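Local coordinates for lipoprotein (Colwellia psychrerythraea, PDB 3O0Y) that is of unknown function but is a putative lipoprotein of the DUF885 family, grouped with metallopeptidase-like proteins, and thus possibly related to peptidases, at residues V386-P392 and P414-N420; K562-L566 and M595-S599; S41-R46 and E76-E82. All blocks are in the same frame, centred on the assembly; numbering follows the deposited sequence.

Contact 1. Residues V386-P392 and P414-N420; sequences VEVKSFP and PGIYWIN
Glu387 N donates to Gly415 O at 2.9 Å and begins a run of five backbone hydrogen bonds between parallel strands: Tyr417 N to Glu387 O, Lys389 N to Tyr417 O, Ile419 N to Lys389 O and Phe391 N to Ile419 O complete it. CA-H...O contacts lie between them, such as Trp418 CA to Lys389 O at 3.2 Å. Outside this polar core, Lys389 runs alongside Trp418, its CB over one indole face, 4.1 Å from the centroid of the six-membered ring, with CE 3.8 Å from Trp418 CH2. Phe391, its CG anti to the carbonyl carbon (chi1 -74°), brings its ring under Trp418 CB, 3.9 Å from the ring centroid. Replacing Phe391 by an alanine would probably leave Trp418 CB without the ring against it and open a gap beside the indole. On the sheet's other face, Val388 CG2 meets Tyr417 CD2 at 4.0 Å. Trp418 NE1 bonds Thr405 OG1 of the antiparallel third strand. The chemistry thus divides the work: backbone amides set the pairing, Lys389, Phe391 and Trp418 pack together across the strands, and the face of Val388, Tyr417 and Ile419 meets helices 353-373 and 432-439.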
# COMPACT_ATOMS: atom_id res chain seq x y z
N VAL A 386 -5.98 -8.89 14.38
CA VAL A 386 -5.00 -9.16 13.38
C VAL A 386 -4.42 -10.58 13.48
O VAL A 386 -4.40 -11.16 14.57
CB VAL A 386 -3.82 -8.14 13.52
CG1 VAL A 386 -3.00 -8.38 14.81
CG2 VAL A 386 -2.89 -8.17 12.32
N GLU A 387 -4.01 -11.11 12.36
CA GLU A 387 -3.35 -12.40 12.31
C GLU A 387 -2.01 -12.26 11.59
O GLU A 387 -1.87 -11.41 10.73
CB GLU A 387 -4.20 -13.44 11.59
CG GLU A 387 -5.50 -13.70 12.37
CD GLU A 387 -6.33 -14.89 11.87
OE1 GLU A 387 -5.85 -15.66 10.95
OE2 GLU A 387 -7.48 -14.96 12.38
N VAL A 388 -1.06 -13.10 11.96
CA VAL A 388 0.28 -13.08 11.33
C VAL A 388 0.44 -14.29 10.40
O VAL A 388 0.16 -15.45 10.86
CB VAL A 388 1.36 -13.11 12.40
CG1 VAL A 388 2.79 -13.17 11.75
CG2 VAL A 388 1.24 -11.88 13.36
N LYS A 389 0.91 -14.09 9.16
CA LYS A 389 1.19 -15.13 8.18
C LYS A 389 2.53 -14.87 7.49
O LYS A 389 2.91 -13.74 7.32
CB LYS A 389 0.15 -15.19 7.07
CG LYS A 389 -1.23 -15.67 7.54
CD LYS A 389 -2.26 -15.81 6.34
CE LYS A 389 -2.03 -17.05 5.46
NZ LYS A 389 -3.14 -17.36 4.37
N SER A 390 3.22 -15.96 7.11
CA SER A 390 4.44 -15.82 6.33
C SER A 390 4.03 -15.75 4.88
O SER A 390 3.07 -16.43 4.47
CB SER A 390 5.44 -16.95 6.63
OG SER A 390 4.84 -18.21 6.43
N PHE A 391 4.75 -15.02 4.05
CA PHE A 391 4.54 -15.11 2.63
C PHE A 391 4.83 -16.54 2.18
O PHE A 391 5.76 -17.17 2.65
CB PHE A 391 5.44 -14.17 1.84
CG PHE A 391 5.06 -12.74 1.92
CD1 PHE A 391 3.99 -12.26 1.20
CD2 PHE A 391 5.78 -11.85 2.65
CE1 PHE A 391 3.68 -10.91 1.20
CE2 PHE A 391 5.44 -10.50 2.68
CZ PHE A 391 4.40 -10.03 1.97
N PRO A 392 3.99 -17.08 1.28
CA PRO A 392 4.25 -18.45 0.78
C PRO A 392 5.58 -18.50 0.04
O PRO A 392 5.98 -17.50 -0.55
CB PRO A 392 3.10 -18.68 -0.23
CG PRO A 392 2.06 -17.61 0.05
CD PRO A 392 2.76 -16.47 0.76
N PRO A 414 -9.49 -12.02 7.98
CA PRO A 414 -8.91 -11.17 9.00
C PRO A 414 -7.95 -10.19 8.39
O PRO A 414 -7.51 -10.39 7.24
CB PRO A 414 -8.14 -12.17 9.90
CG PRO A 414 -7.76 -13.24 8.93
CD PRO A 414 -8.98 -13.42 8.11
N GLY A 415 -7.59 -9.12 9.11
CA GLY A 415 -6.43 -8.37 8.67
C GLY A 415 -5.19 -9.19 8.93
O GLY A 415 -5.12 -9.90 9.94
N ILE A 416 -4.22 -9.12 8.02
CA ILE A 416 -3.01 -9.95 8.13
C ILE A 416 -1.74 -9.14 8.01
O ILE A 416 -1.56 -8.35 7.07
CB ILE A 416 -3.01 -11.04 7.01
CG1 ILE A 416 -4.29 -11.93 7.16
CG2 ILE A 416 -1.73 -11.92 7.05
CD1 ILE A 416 -4.59 -12.69 5.87
N TYR A 417 -0.86 -9.39 8.96
CA TYR A 417 0.51 -8.97 8.95
C TYR A 417 1.28 -10.11 8.32
O TYR A 417 1.41 -11.19 8.86
CB TYR A 417 0.95 -8.64 10.38
CG TYR A 417 2.45 -8.49 10.66
CD1 TYR A 417 3.38 -8.22 9.70
CD2 TYR A 417 2.88 -8.50 11.97
CE1 TYR A 417 4.73 -8.06 10.02
CE2 TYR A 417 4.24 -8.37 12.28
CZ TYR A 417 5.14 -8.12 11.30
OH TYR A 417 6.47 -7.96 11.61
N TRP A 418 1.75 -9.83 7.10
CA TRP A 418 2.57 -10.73 6.38
C TRP A 418 4.05 -10.48 6.64
O TRP A 418 4.53 -9.33 6.60
CB TRP A 418 2.37 -10.58 4.90
CG TRP A 418 1.02 -10.89 4.43
CD1 TRP A 418 -0.01 -10.00 4.39
CD2 TRP A 418 0.48 -12.15 3.98
NE1 TRP A 418 -1.15 -10.61 3.90
CE2 TRP A 418 -0.88 -11.94 3.66
CE3 TRP A 418 1.01 -13.43 3.84
CZ2 TRP A 418 -1.72 -12.96 3.20
CZ3 TRP A 418 0.20 -14.47 3.40
CH2 TRP A 418 -1.18 -14.22 3.06
N ILE A 419 4.76 -11.57 6.92
CA ILE A 419 6.21 -11.51 7.13
C ILE A 419 6.98 -12.37 6.14
O ILE A 419 6.56 -13.49 5.86
CB ILE A 419 6.52 -11.92 8.63
CG1 ILE A 419 7.99 -11.73 8.93
CG2 ILE A 419 6.04 -13.31 8.92
CD1 ILE A 419 8.44 -10.28 9.02
N ASN A 420 8.09 -11.85 5.59
CA ASN A 420 8.92 -12.61 4.63
C ASN A 420 9.99 -13.41 5.34
O ASN A 420 10.88 -12.80 5.97
CB ASN A 420 9.60 -11.64 3.68
CG ASN A 420 10.11 -12.32 2.47
OD1 ASN A 420 10.67 -13.40 2.54
ND2 ASN A 420 9.92 -11.68 1.32

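Contact 2. Residues K562-L566 and M595-S599; sequences KILSL and MAVLS
Lys562 and Met595 open a helix-helix packing in which two nearly parallel segments, from helix 555-574 and helix 595-608, lie with their axes 17° apart in direction and 11.1 Å apart at closest approach. So wide a spacing is bridged by side chains, and no hydrogen bond crosses. Lys562 leads with the aliphatic part of its chain: CG stands anti to the backbone N (chi1 -178°) and rests 3.4 Å from Met595 SD, the two chains overlapping flank to flank while running opposite ways. The bend at the next torsion carries the lysine onward, and CE lies 3.4 Å from Ser599 OG. One residue later, Ile563 adds a looser touch, CG1 to Leu598 CD2 at 4.2 Å; the same isoleucine also touches Tyr476 of helix 467-483. A turn further on, Leu566 straddles two partners, CD1 lying 3.7 Å from Leu598 CG while CD2 faces Ser599. The serine hydroxyl, amid these carbons, is satisfied within its own helix: Ser599 OG donates to Met595 O at 2.9 Å, and Ser599 N reaches that same oxygen from the opposite face of the carbonyl plane.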
# COMPACT_ATOMS: atom_id res chain seq x y z
N LYS A 562 3.58 15.83 9.91
CA LYS A 562 2.37 16.64 10.08
C LYS A 562 1.62 16.19 11.32
O LYS A 562 1.19 17.05 12.07
CB LYS A 562 1.46 16.55 8.88
CG LYS A 562 0.19 17.42 8.96
CD LYS A 562 0.53 18.89 9.19
CE LYS A 562 -0.77 19.76 9.27
NZ LYS A 562 -0.53 21.21 9.45
N ILE A 563 1.49 14.87 11.51
CA ILE A 563 0.87 14.34 12.75
C ILE A 563 1.60 14.85 13.97
O ILE A 563 0.98 15.34 14.90
CB ILE A 563 0.74 12.76 12.76
CG1 ILE A 563 -0.20 12.34 11.62
CG2 ILE A 563 0.31 12.33 14.22
CD1 ILE A 563 -0.12 10.81 11.26
N LEU A 564 2.93 14.78 13.98
CA LEU A 564 3.71 15.28 15.08
C LEU A 564 3.60 16.82 15.28
O LEU A 564 3.56 17.32 16.44
CB LEU A 564 5.16 14.84 14.90
CG LEU A 564 5.49 13.39 15.23
CD1 LEU A 564 6.96 13.11 14.89
CD2 LEU A 564 5.22 13.15 16.74
N SER A 565 3.50 17.56 14.19
CA SER A 565 3.33 19.01 14.27
C SER A 565 1.98 19.37 14.89
O SER A 565 1.90 20.25 15.78
CB SER A 565 3.38 19.58 12.85
OG SER A 565 3.19 20.98 12.94
N LEU A 566 0.93 18.63 14.51
CA LEU A 566 -0.35 18.77 15.14
C LEU A 566 -0.34 18.44 16.61
O LEU A 566 -0.99 19.13 17.40
CB LEU A 566 -1.45 18.02 14.36
CG LEU A 566 -1.80 18.58 12.95
CD1 LEU A 566 -2.64 17.46 12.29
CD2 LEU A 566 -2.61 19.95 13.03
N MET A 595 -4.65 15.88 5.22
CA MET A 595 -4.13 16.68 6.29
C MET A 595 -4.96 17.91 6.66
O MET A 595 -5.07 18.24 7.85
CB MET A 595 -2.64 17.00 6.06
CG MET A 595 -1.66 15.68 6.17
SD MET A 595 -1.58 14.73 7.73
CE MET A 595 -2.75 13.41 7.23
N ALA A 596 -5.56 18.56 5.67
CA ALA A 596 -6.35 19.75 5.96
C ALA A 596 -7.57 19.40 6.83
O ALA A 596 -7.92 20.17 7.74
CB ALA A 596 -6.81 20.41 4.68
N VAL A 597 -8.15 18.22 6.63
CA VAL A 597 -9.30 17.81 7.40
C VAL A 597 -8.84 17.34 8.80
O VAL A 597 -9.51 17.64 9.80
CB VAL A 597 -10.08 16.70 6.68
CG1 VAL A 597 -11.17 16.14 7.58
CG2 VAL A 597 -10.69 17.24 5.39
N LEU A 598 -7.76 16.58 8.86
CA LEU A 598 -7.19 16.20 10.17
C LEU A 598 -6.92 17.50 10.99
O LEU A 598 -7.27 17.55 12.16
CB LEU A 598 -5.90 15.40 9.97
CG LEU A 598 -5.21 14.96 11.28
CD1 LEU A 598 -6.14 14.13 12.18
CD2 LEU A 598 -3.91 14.18 10.93
N SER A 599 -6.39 18.55 10.35
CA SER A 599 -6.07 19.79 11.14
C SER A 599 -7.38 20.42 11.65
O SER A 599 -7.43 20.91 12.76
CB SER A 599 -5.28 20.86 10.37
OG SER A 599 -4.13 20.24 9.77

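Contact 3. Residues S41-R46 and E76-E82; sequences SLFKQR and EKQLRAE
Leu42 and Leu79, their CA atoms 7.3 Å apart, are the closest backbone pair between residues 41-46, at the end of helix 27-44, and residues 76-82 of helix 73-92, just before the chain leaves the first helix with weak backbone bonds from Gln45 N and Arg46 N and places Arg46 at the N-cap position of the next. At one end of the contact, Ser41 OG donates to Glu82 OE2 at 2.7 Å, arriving well above the carboxylate plane. That oxygen also accepts from Gln37 NE2, so two donors of the first helix hold the extended glutamate. In the middle, Leu79 is the apolar wedge. It lies against the flank of Gln45, with CD1 3.7 Å from Gln45 CD, while its other methyl, CD2, lies over one face of the Arg46 guanidinium, 3.6 Å from NH2. At the other end, Arg46 NH2 forms a salt bridge at 2.7 Å with Glu76 OE2, which receives it on its syn lone pair; the guanidinium and carboxylate planes are 26° apart. Water 1 links Arg46 NH1 to the same carboxylate oxygen, and NH1 also donates to Gln45 O, which fixes the rotation of the flat group. Arg80 grips the second oxygen side-on: its NH2 reaches Glu76 OE1 at 2.9 Å and its NE at 3.2 Å. Flanked by two arginines, this buried carboxylate is likely to remain ionised. The backbone of Ile127 in strand 126-128 joins in, its O accepting from Arg46 NH2 and its N donating to Glu76 OE1. The whole is a buried salt-bridge network, Arg46-Glu76-Arg80, linking the turn between helices 27-44 and 47-53 to helix 73-92 and to the short strand 126-128.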
# COMPACT_ATOMS: atom_id res chain seq x y z
N SER A 41 -19.93 2.74 -8.82
CA SER A 41 -19.32 2.86 -10.14
C SER A 41 -17.85 2.44 -10.12
O SER A 41 -17.38 1.79 -11.06
CB SER A 41 -19.42 4.26 -10.68
OG SER A 41 -20.75 4.49 -11.08
N LEU A 42 -17.12 2.85 -9.10
CA LEU A 42 -15.70 2.49 -9.01
C LEU A 42 -15.62 0.98 -8.89
O LEU A 42 -14.85 0.34 -9.63
CB LEU A 42 -15.06 3.15 -7.78
CG LEU A 42 -13.59 2.83 -7.57
CD1 LEU A 42 -12.69 3.19 -8.78
CD2 LEU A 42 -13.12 3.45 -6.21
N PHE A 43 -16.35 0.43 -7.92
CA PHE A 43 -16.22 -1.01 -7.68
C PHE A 43 -16.78 -1.93 -8.79
O PHE A 43 -16.26 -3.02 -8.98
CB PHE A 43 -16.78 -1.39 -6.35
CG PHE A 43 -15.88 -1.06 -5.23
CD1 PHE A 43 -16.19 -0.07 -4.33
CD2 PHE A 43 -14.68 -1.76 -5.08
CE1 PHE A 43 -15.33 0.22 -3.26
CE2 PHE A 43 -13.87 -1.54 -4.02
CZ PHE A 43 -14.17 -0.53 -3.11
N LYS A 44 -17.82 -1.51 -9.49
CA LYS A 44 -18.25 -2.27 -10.68
C LYS A 44 -17.14 -2.41 -11.70
O LYS A 44 -17.07 -3.40 -12.41
CB LYS A 44 -19.41 -1.58 -11.41
CG LYS A 44 -20.75 -1.54 -10.77
CD LYS A 44 -21.61 -0.46 -11.62
CE LYS A 44 -22.82 0.19 -10.85
NZ LYS A 44 -23.12 1.67 -11.15
N GLN A 45 -16.33 -1.38 -11.84
CA GLN A 45 -15.22 -1.35 -12.78
C GLN A 45 -13.90 -1.86 -12.21
O GLN A 45 -12.87 -1.91 -12.89
CB GLN A 45 -15.08 0.05 -13.33
CG GLN A 45 -16.34 0.43 -14.07
CD GLN A 45 -16.31 1.80 -14.62
OE1 GLN A 45 -17.02 2.69 -14.12
NE2 GLN A 45 -15.55 2.00 -15.67
N ARG A 46 -13.92 -2.16 -10.90
CA ARG A 46 -12.76 -2.68 -10.19
C ARG A 46 -13.22 -3.85 -9.35
O ARG A 46 -13.09 -3.87 -8.10
CB ARG A 46 -12.08 -1.60 -9.32
CG ARG A 46 -11.45 -0.52 -10.12
CD ARG A 46 -10.20 -0.98 -10.82
NE ARG A 46 -9.48 0.07 -11.52
CZ ARG A 46 -9.66 0.38 -12.81
NH1 ARG A 46 -10.63 -0.19 -13.53
NH2 ARG A 46 -8.90 1.30 -13.38
N GLU A 76 -11.00 3.42 -19.38
CA GLU A 76 -10.33 4.34 -18.48
C GLU A 76 -10.89 5.74 -18.61
O GLU A 76 -11.11 6.44 -17.60
CB GLU A 76 -8.84 4.34 -18.70
CG GLU A 76 -8.15 3.12 -18.10
CD GLU A 76 -8.16 3.17 -16.54
OE1 GLU A 76 -7.62 4.14 -15.93
OE2 GLU A 76 -8.63 2.21 -15.93
N LYS A 77 -11.11 6.17 -19.85
CA LYS A 77 -11.72 7.49 -20.07
C LYS A 77 -13.09 7.62 -19.37
O LYS A 77 -13.35 8.60 -18.69
CB LYS A 77 -11.89 7.73 -21.58
CG LYS A 77 -12.62 9.08 -21.90
CD LYS A 77 -12.73 9.30 -23.46
CE LYS A 77 -13.02 10.82 -23.73
NZ LYS A 77 -13.56 11.01 -25.11
N GLN A 78 -13.96 6.60 -19.51
CA GLN A 78 -15.31 6.69 -18.99
C GLN A 78 -15.30 6.62 -17.46
O GLN A 78 -16.11 7.29 -16.82
CB GLN A 78 -16.23 5.59 -19.52
CG GLN A 78 -16.51 5.77 -21.03
CD GLN A 78 -17.35 4.60 -21.62
OE1 GLN A 78 -17.91 3.78 -20.88
NE2 GLN A 78 -17.47 4.56 -22.97
N LEU A 79 -14.41 5.78 -16.90
CA LEU A 79 -14.35 5.63 -15.47
C LEU A 79 -13.96 7.00 -14.86
O LEU A 79 -14.59 7.50 -13.93
CB LEU A 79 -13.30 4.56 -15.06
CG LEU A 79 -12.92 4.46 -13.59
CD1 LEU A 79 -14.11 4.19 -12.78
CD2 LEU A 79 -11.81 3.40 -13.32
N ARG A 80 -12.90 7.59 -15.37
CA ARG A 80 -12.36 8.83 -14.84
C ARG A 80 -13.37 9.98 -15.04
O ARG A 80 -13.56 10.83 -14.17
CB ARG A 80 -11.02 9.16 -15.48
CG ARG A 80 -9.96 8.09 -15.30
CD ARG A 80 -8.66 8.45 -15.96
NE ARG A 80 -7.78 7.35 -16.06
CZ ARG A 80 -6.47 7.43 -16.36
NH1 ARG A 80 -5.86 8.59 -16.61
NH2 ARG A 80 -5.83 6.28 -16.57
N ALA A 81 -13.96 10.05 -16.22
CA ALA A 81 -14.93 11.12 -16.48
C ALA A 81 -16.10 11.10 -15.54
O ALA A 81 -16.49 12.14 -15.04
CB ALA A 81 -15.42 11.06 -17.93
N GLU A 82 -16.60 9.90 -15.23
CA GLU A 82 -17.67 9.76 -14.26
C GLU A 82 -17.29 10.19 -12.86
O GLU A 82 -18.01 10.97 -12.21
CB GLU A 82 -18.17 8.33 -14.18
CG GLU A 82 -19.34 8.21 -13.14
CD GLU A 82 -20.06 6.89 -13.14
OE1 GLU A 82 -19.64 5.93 -13.87
OE2 GLU A 82 -21.09 6.84 -12.43
O HOH W 1 -10.86 0.57 -16.36

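How the contacts relate
Read from the N terminus, the three contacts come in series, and none nests within or crosses another. Contact 3 comes first, closing the excursion between residues 46 and 76, which holds helices 47-53 and 57-60, and tying helix 27-44 to helix 73-92. More than 300 residues later, contact 1 returns the chain after 21 residues, including strand 402-405, to form the parallel pair of the small mixed sheet. Contact 2 closes last, bringing helix 595-608 back onto helix 555-574 near the C terminus after a 28-residue excursion that contains helix 580-588. Their centres stand about 30 to 31 Å apart, and no two touch. Together they illustrate local closures in separate parts of one largely helical chain.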